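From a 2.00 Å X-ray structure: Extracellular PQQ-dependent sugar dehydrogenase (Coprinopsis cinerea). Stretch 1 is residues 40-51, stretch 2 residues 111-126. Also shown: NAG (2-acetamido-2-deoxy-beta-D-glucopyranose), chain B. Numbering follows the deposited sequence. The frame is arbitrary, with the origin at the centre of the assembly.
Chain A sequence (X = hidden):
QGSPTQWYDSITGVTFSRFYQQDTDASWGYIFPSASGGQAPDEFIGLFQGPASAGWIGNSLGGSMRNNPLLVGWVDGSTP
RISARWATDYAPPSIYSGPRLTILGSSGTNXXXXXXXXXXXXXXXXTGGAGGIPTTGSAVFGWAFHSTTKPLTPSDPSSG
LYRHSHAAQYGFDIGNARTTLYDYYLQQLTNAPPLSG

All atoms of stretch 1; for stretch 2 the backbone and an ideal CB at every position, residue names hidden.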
# COMPACT_ATOMS: atom_id res chain seq x y z
N ALA A 40 18.58 9.17 -0.49
CA ALA A 40 18.06 8.30 -1.58
C ALA A 40 16.57 7.94 -1.38
O ALA A 40 16.23 7.16 -0.49
CB ALA A 40 18.91 7.05 -1.73
N PRO A 41 15.68 8.52 -2.22
CA PRO A 41 14.29 8.32 -1.94
C PRO A 41 13.64 7.38 -2.96
O PRO A 41 12.62 7.74 -3.55
CB PRO A 41 13.74 9.75 -2.06
CG PRO A 41 14.64 10.42 -3.08
CD PRO A 41 15.83 9.51 -3.30
N ASP A 42 14.24 6.22 -3.21
CA ASP A 42 13.64 5.26 -4.16
C ASP A 42 12.83 4.19 -3.43
O ASP A 42 12.90 2.99 -3.74
CB ASP A 42 14.69 4.65 -5.10
CG ASP A 42 14.08 3.89 -6.28
OD1 ASP A 42 12.84 3.89 -6.44
OD2 ASP A 42 14.85 3.29 -7.05
N GLU A 43 12.05 4.65 -2.44
CA GLU A 43 11.27 3.75 -1.59
C GLU A 43 10.19 4.52 -0.81
O GLU A 43 10.22 5.75 -0.74
CB GLU A 43 12.18 2.97 -0.65
CG GLU A 43 12.78 3.75 0.52
CD GLU A 43 13.44 2.82 1.50
OE1 GLU A 43 14.65 2.57 1.37
OE2 GLU A 43 12.75 2.28 2.38
N PHE A 44 9.24 3.77 -0.25
CA PHE A 44 8.29 4.34 0.70
C PHE A 44 7.76 3.21 1.56
O PHE A 44 8.02 2.05 1.28
CB PHE A 44 7.13 5.09 0.01
CG PHE A 44 6.27 4.22 -0.89
CD1 PHE A 44 5.11 3.62 -0.39
CD2 PHE A 44 6.60 4.04 -2.25
CE1 PHE A 44 4.32 2.80 -1.18
CE2 PHE A 44 5.79 3.24 -3.07
CZ PHE A 44 4.65 2.62 -2.53
N ILE A 45 7.05 3.57 2.62
CA ILE A 45 6.35 2.62 3.46
C ILE A 45 4.87 2.77 3.15
O ILE A 45 4.36 3.91 3.07
CB ILE A 45 6.59 2.93 4.96
CG1 ILE A 45 8.08 2.69 5.31
CG2 ILE A 45 5.67 2.10 5.85
CD1 ILE A 45 8.47 3.35 6.64
N GLY A 46 4.18 1.64 2.98
CA GLY A 46 2.73 1.66 2.78
C GLY A 46 1.96 0.93 3.87
O GLY A 46 2.50 0.08 4.58
N LEU A 47 0.67 1.26 3.98
CA LEU A 47 -0.24 0.56 4.86
C LEU A 47 -1.54 0.33 4.12
O LEU A 47 -2.10 1.28 3.55
CB LEU A 47 -0.50 1.38 6.13
CG LEU A 47 -1.75 0.98 6.97
CD1 LEU A 47 -1.58 -0.35 7.70
CD2 LEU A 47 -2.10 2.06 7.98
N PHE A 48 -1.99 -0.93 4.12
CA PHE A 48 -3.35 -1.28 3.69
C PHE A 48 -4.03 -1.75 4.96
O PHE A 48 -3.54 -2.66 5.62
CB PHE A 48 -3.35 -2.45 2.70
CG PHE A 48 -2.68 -2.16 1.37
CD1 PHE A 48 -2.79 -0.90 0.75
CD2 PHE A 48 -1.97 -3.17 0.71
CE1 PHE A 48 -2.19 -0.68 -0.49
CE2 PHE A 48 -1.37 -2.94 -0.53
CZ PHE A 48 -1.49 -1.71 -1.12
N GLN A 49 -5.19 -1.18 5.25
CA GLN A 49 -5.94 -1.57 6.43
C GLN A 49 -7.41 -1.65 6.06
O GLN A 49 -7.92 -0.77 5.37
CB GLN A 49 -5.74 -0.55 7.56
CG GLN A 49 -6.49 -0.90 8.84
CD GLN A 49 -5.95 -0.15 10.05
OE1 GLN A 49 -4.79 -0.27 10.39
NE2 GLN A 49 -6.80 0.64 10.69
N GLY A 50 -8.09 -2.67 6.53
CA GLY A 50 -9.52 -2.70 6.32
C GLY A 50 -10.18 -3.71 7.21
O GLY A 50 -9.50 -4.32 8.04
N PRO A 51 -11.50 -3.89 7.03
CA PRO A 51 -12.29 -4.91 7.74
C PRO A 51 -11.62 -6.26 7.57
O PRO A 51 -11.14 -6.56 6.48
CB PRO A 51 -13.65 -4.89 6.99
CG PRO A 51 -13.72 -3.50 6.44
CD PRO A 51 -12.30 -3.24 5.97
N UNK A 111 -8.93 -10.16 13.85
CA UNK A 111 -10.31 -10.60 13.72
C UNK A 111 -11.32 -9.47 13.52
O UNK A 111 -12.46 -9.74 13.18
CB UNK A 111 -10.70 -11.40 14.96
N UNK A 112 -10.91 -8.23 13.76
CA UNK A 112 -11.72 -7.05 13.51
C UNK A 112 -11.21 -6.32 12.25
O UNK A 112 -11.99 -5.96 11.38
CB UNK A 112 -11.70 -6.12 14.72
N UNK A 113 -9.89 -6.10 12.19
CA UNK A 113 -9.24 -5.50 11.03
C UNK A 113 -8.24 -6.47 10.44
O UNK A 113 -7.79 -7.41 11.11
CB UNK A 113 -8.55 -4.19 11.41
N UNK A 114 -7.93 -6.28 9.16
CA UNK A 114 -6.67 -6.78 8.59
C UNK A 114 -5.72 -5.60 8.26
O UNK A 114 -6.17 -4.50 7.88
CB UNK A 114 -6.95 -7.61 7.33
N UNK A 115 -4.42 -5.84 8.40
CA UNK A 115 -3.42 -4.83 8.07
C UNK A 115 -2.30 -5.42 7.26
O UNK A 115 -1.82 -6.53 7.55
CB UNK A 115 -2.86 -4.19 9.34
N UNK A 116 -1.88 -4.70 6.21
CA UNK A 116 -0.64 -5.12 5.52
C UNK A 116 0.26 -3.90 5.47
O UNK A 116 -0.03 -2.94 4.74
CB UNK A 116 -0.91 -5.67 4.12
N UNK A 117 1.36 -3.96 6.23
CA UNK A 117 2.27 -2.83 6.31
C UNK A 117 3.50 -3.26 5.52
O UNK A 117 4.02 -4.36 5.70
CB UNK A 117 2.61 -2.45 7.75
N UNK A 118 3.98 -2.40 4.62
CA UNK A 118 5.00 -2.87 3.71
C UNK A 118 6.02 -1.78 3.40
O UNK A 118 5.72 -0.58 3.48
CB UNK A 118 4.36 -3.38 2.42
N UNK A 119 7.24 -2.24 3.09
CA UNK A 119 8.25 -1.40 2.48
C UNK A 119 8.28 -1.69 0.99
O UNK A 119 8.28 -2.82 0.57
CB UNK A 119 9.62 -1.63 3.12
N UNK A 120 8.35 -0.63 0.18
CA UNK A 120 8.36 -0.79 -1.27
C UNK A 120 9.59 -0.09 -1.79
O UNK A 120 9.63 1.15 -1.84
CB UNK A 120 7.09 -0.24 -1.92
N UNK A 121 10.56 -0.87 -2.22
CA UNK A 121 11.78 -0.27 -2.76
C UNK A 121 11.81 -0.45 -4.24
O UNK A 121 11.31 -1.47 -4.75
CB UNK A 121 13.03 -0.88 -2.13
N UNK A 122 12.43 0.51 -4.92
CA UNK A 122 12.39 0.56 -6.39
C UNK A 122 10.93 0.67 -6.87
O UNK A 122 10.46 -0.10 -7.73
CB UNK A 122 13.06 -0.68 -6.99
N UNK A 123 10.21 1.61 -6.27
CA UNK A 123 8.79 1.77 -6.51
C UNK A 123 8.44 3.20 -6.87
O UNK A 123 7.27 3.55 -6.82
CB UNK A 123 7.99 1.33 -5.28
N UNK A 124 9.43 4.05 -7.17
CA UNK A 124 9.12 5.46 -7.40
C UNK A 124 9.41 5.89 -8.85
O UNK A 124 9.10 7.01 -9.22
CB UNK A 124 9.92 6.33 -6.43
N UNK A 125 10.03 5.01 -9.64
CA UNK A 125 10.25 5.24 -11.09
C UNK A 125 9.81 4.03 -11.88
O UNK A 125 10.06 2.88 -11.48
CB UNK A 125 11.72 5.55 -11.39
N UNK A 126 9.14 4.26 -13.00
CA UNK A 126 8.77 3.18 -13.92
C UNK A 126 8.51 3.68 -15.34
O UNK A 126 8.34 4.87 -15.56
CB UNK A 126 7.53 2.46 -13.40
C1 NAG B . 13.71 -1.71 -10.58
C2 NAG B . 14.62 -2.85 -11.03
C3 NAG B . 14.81 -2.83 -12.55
C4 NAG B . 13.49 -2.71 -13.33
C5 NAG B . 12.64 -1.54 -12.82
C6 NAG B . 11.23 -1.65 -13.37
C7 NAG B . 16.39 -3.33 -9.36
C8 NAG B . 17.73 -2.82 -8.92
N2 NAG B . 15.89 -2.63 -10.38
O3 NAG B . 15.46 -4.04 -12.93
O4 NAG B . 13.78 -2.56 -14.74
O5 NAG B . 12.53 -1.54 -11.38
O6 NAG B . 10.45 -0.46 -13.15
O7 NAG B . 15.83 -4.29 -8.84

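Strand 113-121 runs antiparallel to strand 43-51, and from 114 to 121 side chains alternate between two faces of the sheet.

Position 111 has phi 85° and lies out of reach of stretch 1. Positive phi favours glycine, and it is G111. At 112 the CA-to-CB bond points away into open space, so a polar residue would suit. It is N112.

At 113 the CB points sideways, near Q49. A medium apolar chain could lie along the glutamine. I113 does so, with CD1 3.9 Å from Q49 CD.

Position 114 pairs with G50, which has no side chain. The P51 carbonyl is near, so a chain carrying a donor would suit. The residue is Q114; its NE2 donates to P51 O at 3.1 Å.

Position 115 shares a face with L47 and Q49. The ideal CB is 4.5 Å from Q49 OE1, an acceptor. Lysine, arginine or glutamine could answer it. R115 donates from NH1 to Q49 OE1 at 2.7 Å, and L47 CD1 lies over one face of the guanidinium.

Position 116 pairs with F48, where an aliphatic residue would suit. I116 brings CD1 to 4.1 Å from F48 CB, and the backbones exchange two hydrogen bonds.

Position 117 lies between I45 and L47 on their face. A branched apolar residue would fit. V117 sets CG2 3.8 Å from L47 CD1 and CG1 4.5 Å from I45 CG2.

Position 118 is opposite G46, which leaves room between F44 and F48. A large flat ring is the natural choice, and phenylalanine, tyrosine or tryptophan might be considered. It is Y118. G46 CA lies over the ring face, 3.6 Å from the centroid of the Y118 ring. A CB on G46 would sit 2.0 Å from Y118 CZ. F44 CE1 approaches Y118 CE1 at 3.7 Å. Water 3 links Y118 OH (2.8 Å) to L47 O (2.9 Å).

At 119 the CB is 5.1 Å from E43 OE2, so a long basic residue is expected. R119 forms a salt bridge: NE to E43 OE2 is 2.8 Å and NH2 to E43 OE1 is 3.0 Å.

Position 120 has its ideal CB 3.8 Å from F44 CZ, so a small residue suits. C120 places its CB over the F44 ring.

Position 121 faces E43 CB; a flexible polar chain would do. Q121 packs CG 3.7 Å from E43 CB, and water 2 joins Q121 NE2 to E43 OE1.

Position 122 has phi/psi 59/49, tolerated best by glycine and asparagine, and its CB points away. N122 carries the NAG, bonded from ND2 to C1 at 1.4 Å.

Position 123 is beside F44 CE2, and its CB lies close to that of 120, suggesting a disulfide. C123 makes it, SG to C120 SG at 2.0 Å.

At 124 the CB points toward stretch 1, 3.8 Å from D42 OD1. Serine or threonine could donate. T124 OG1 does, at 2.8 Å to D42 OD1, while CG2 sits at the edge of the F44 ring.

At 125 the CB points sideways, 5.3 Å from D42 OD1, so many side chains would suit; it is R125. At 126 nothing of stretch 1 is within reach of the CB, so stretch 1 does not decide the choice; it is W126.

Stretch 2 111-126: GNIQRIVYRCQNCTRW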
# COMPACT_ATOMS: atom_id res chain seq x y z
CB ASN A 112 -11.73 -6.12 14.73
CG ASN A 112 -12.48 -6.72 15.93
OD1 ASN A 112 -13.30 -7.63 15.78
ND2 ASN A 112 -12.19 -6.21 17.13
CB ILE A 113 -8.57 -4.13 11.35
CG1 ILE A 113 -7.51 -4.22 12.47
CG2 ILE A 113 -9.64 -3.11 11.70
CD1 ILE A 113 -6.47 -3.11 12.46
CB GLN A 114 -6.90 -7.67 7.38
CG GLN A 114 -7.55 -6.96 6.20
CD GLN A 114 -7.82 -7.91 5.07
OE1 GLN A 114 -6.91 -8.26 4.31
NE2 GLN A 114 -9.09 -8.34 4.93
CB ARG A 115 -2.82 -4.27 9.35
CG ARG A 115 -3.49 -3.04 9.86
CD ARG A 115 -2.94 -2.77 11.24
NE ARG A 115 -1.59 -2.19 11.34
CZ ARG A 115 -1.36 -0.89 11.59
NH1 ARG A 115 -2.37 -0.02 11.66
NH2 ARG A 115 -0.13 -0.45 11.77
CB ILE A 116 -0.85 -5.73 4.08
CG1 ILE A 116 -1.86 -6.86 4.07
CG2 ILE A 116 0.48 -6.26 3.52
CD1 ILE A 116 -3.24 -6.40 3.71
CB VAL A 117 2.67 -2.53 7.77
CG1 VAL A 117 3.52 -1.25 7.85
CG2 VAL A 117 1.43 -2.46 8.66
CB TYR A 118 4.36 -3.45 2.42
CG TYR A 118 3.57 -2.42 1.64
CD1 TYR A 118 4.19 -1.60 0.67
CD2 TYR A 118 2.18 -2.24 1.87
CE1 TYR A 118 3.46 -0.65 -0.02
CE2 TYR A 118 1.44 -1.30 1.17
CZ TYR A 118 2.09 -0.49 0.23
OH TYR A 118 1.38 0.46 -0.50
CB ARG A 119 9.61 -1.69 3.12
CG ARG A 119 10.73 -0.70 2.74
CD ARG A 119 12.09 -1.34 3.04
NE ARG A 119 13.18 -0.38 2.96
CZ ARG A 119 14.45 -0.69 3.19
NH1 ARG A 119 14.76 -1.95 3.49
NH2 ARG A 119 15.38 0.25 3.09
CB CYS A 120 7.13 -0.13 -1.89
SG CYS A 120 6.67 -0.75 -3.54
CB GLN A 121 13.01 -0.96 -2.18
CG GLN A 121 13.25 -0.62 -0.74
CD GLN A 121 14.32 -1.52 -0.18
OE1 GLN A 121 14.04 -2.67 0.21
NE2 GLN A 121 15.56 -1.03 -0.16
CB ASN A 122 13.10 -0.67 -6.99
CG ASN A 122 13.33 -0.54 -8.48
OD1 ASN A 122 13.38 0.58 -9.02
ND2 ASN A 122 13.46 -1.69 -9.16
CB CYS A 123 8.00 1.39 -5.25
SG CYS A 123 8.22 -0.32 -4.75
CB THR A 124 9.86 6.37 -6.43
OG1 THR A 124 11.26 6.24 -6.70
CG2 THR A 124 9.59 5.98 -4.97
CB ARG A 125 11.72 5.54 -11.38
CG ARG A 125 12.21 6.85 -10.75
CD ARG A 125 11.79 8.07 -11.56
NE ARG A 125 12.21 9.31 -10.88
CZ ARG A 125 11.39 10.14 -10.23
NH1 ARG A 125 11.90 11.23 -9.65
NH2 ARG A 125 10.08 9.89 -10.15
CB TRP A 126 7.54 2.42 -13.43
CG TRP A 126 6.33 3.29 -13.17
CD1 TRP A 126 5.38 3.66 -14.08
CD2 TRP A 126 5.96 3.90 -11.91
NE1 TRP A 126 4.42 4.44 -13.47
CE2 TRP A 126 4.75 4.62 -12.15
CE3 TRP A 126 6.52 3.89 -10.63
CZ2 TRP A 126 4.07 5.31 -11.13
CZ3 TRP A 126 5.82 4.58 -9.58
CH2 TRP A 126 4.61 5.29 -9.86
O HOH W 1 11.97 2.90 -8.87
O HOH W 2 16.13 2.10 -0.87
O HOH W 3 -0.64 1.68 1.05
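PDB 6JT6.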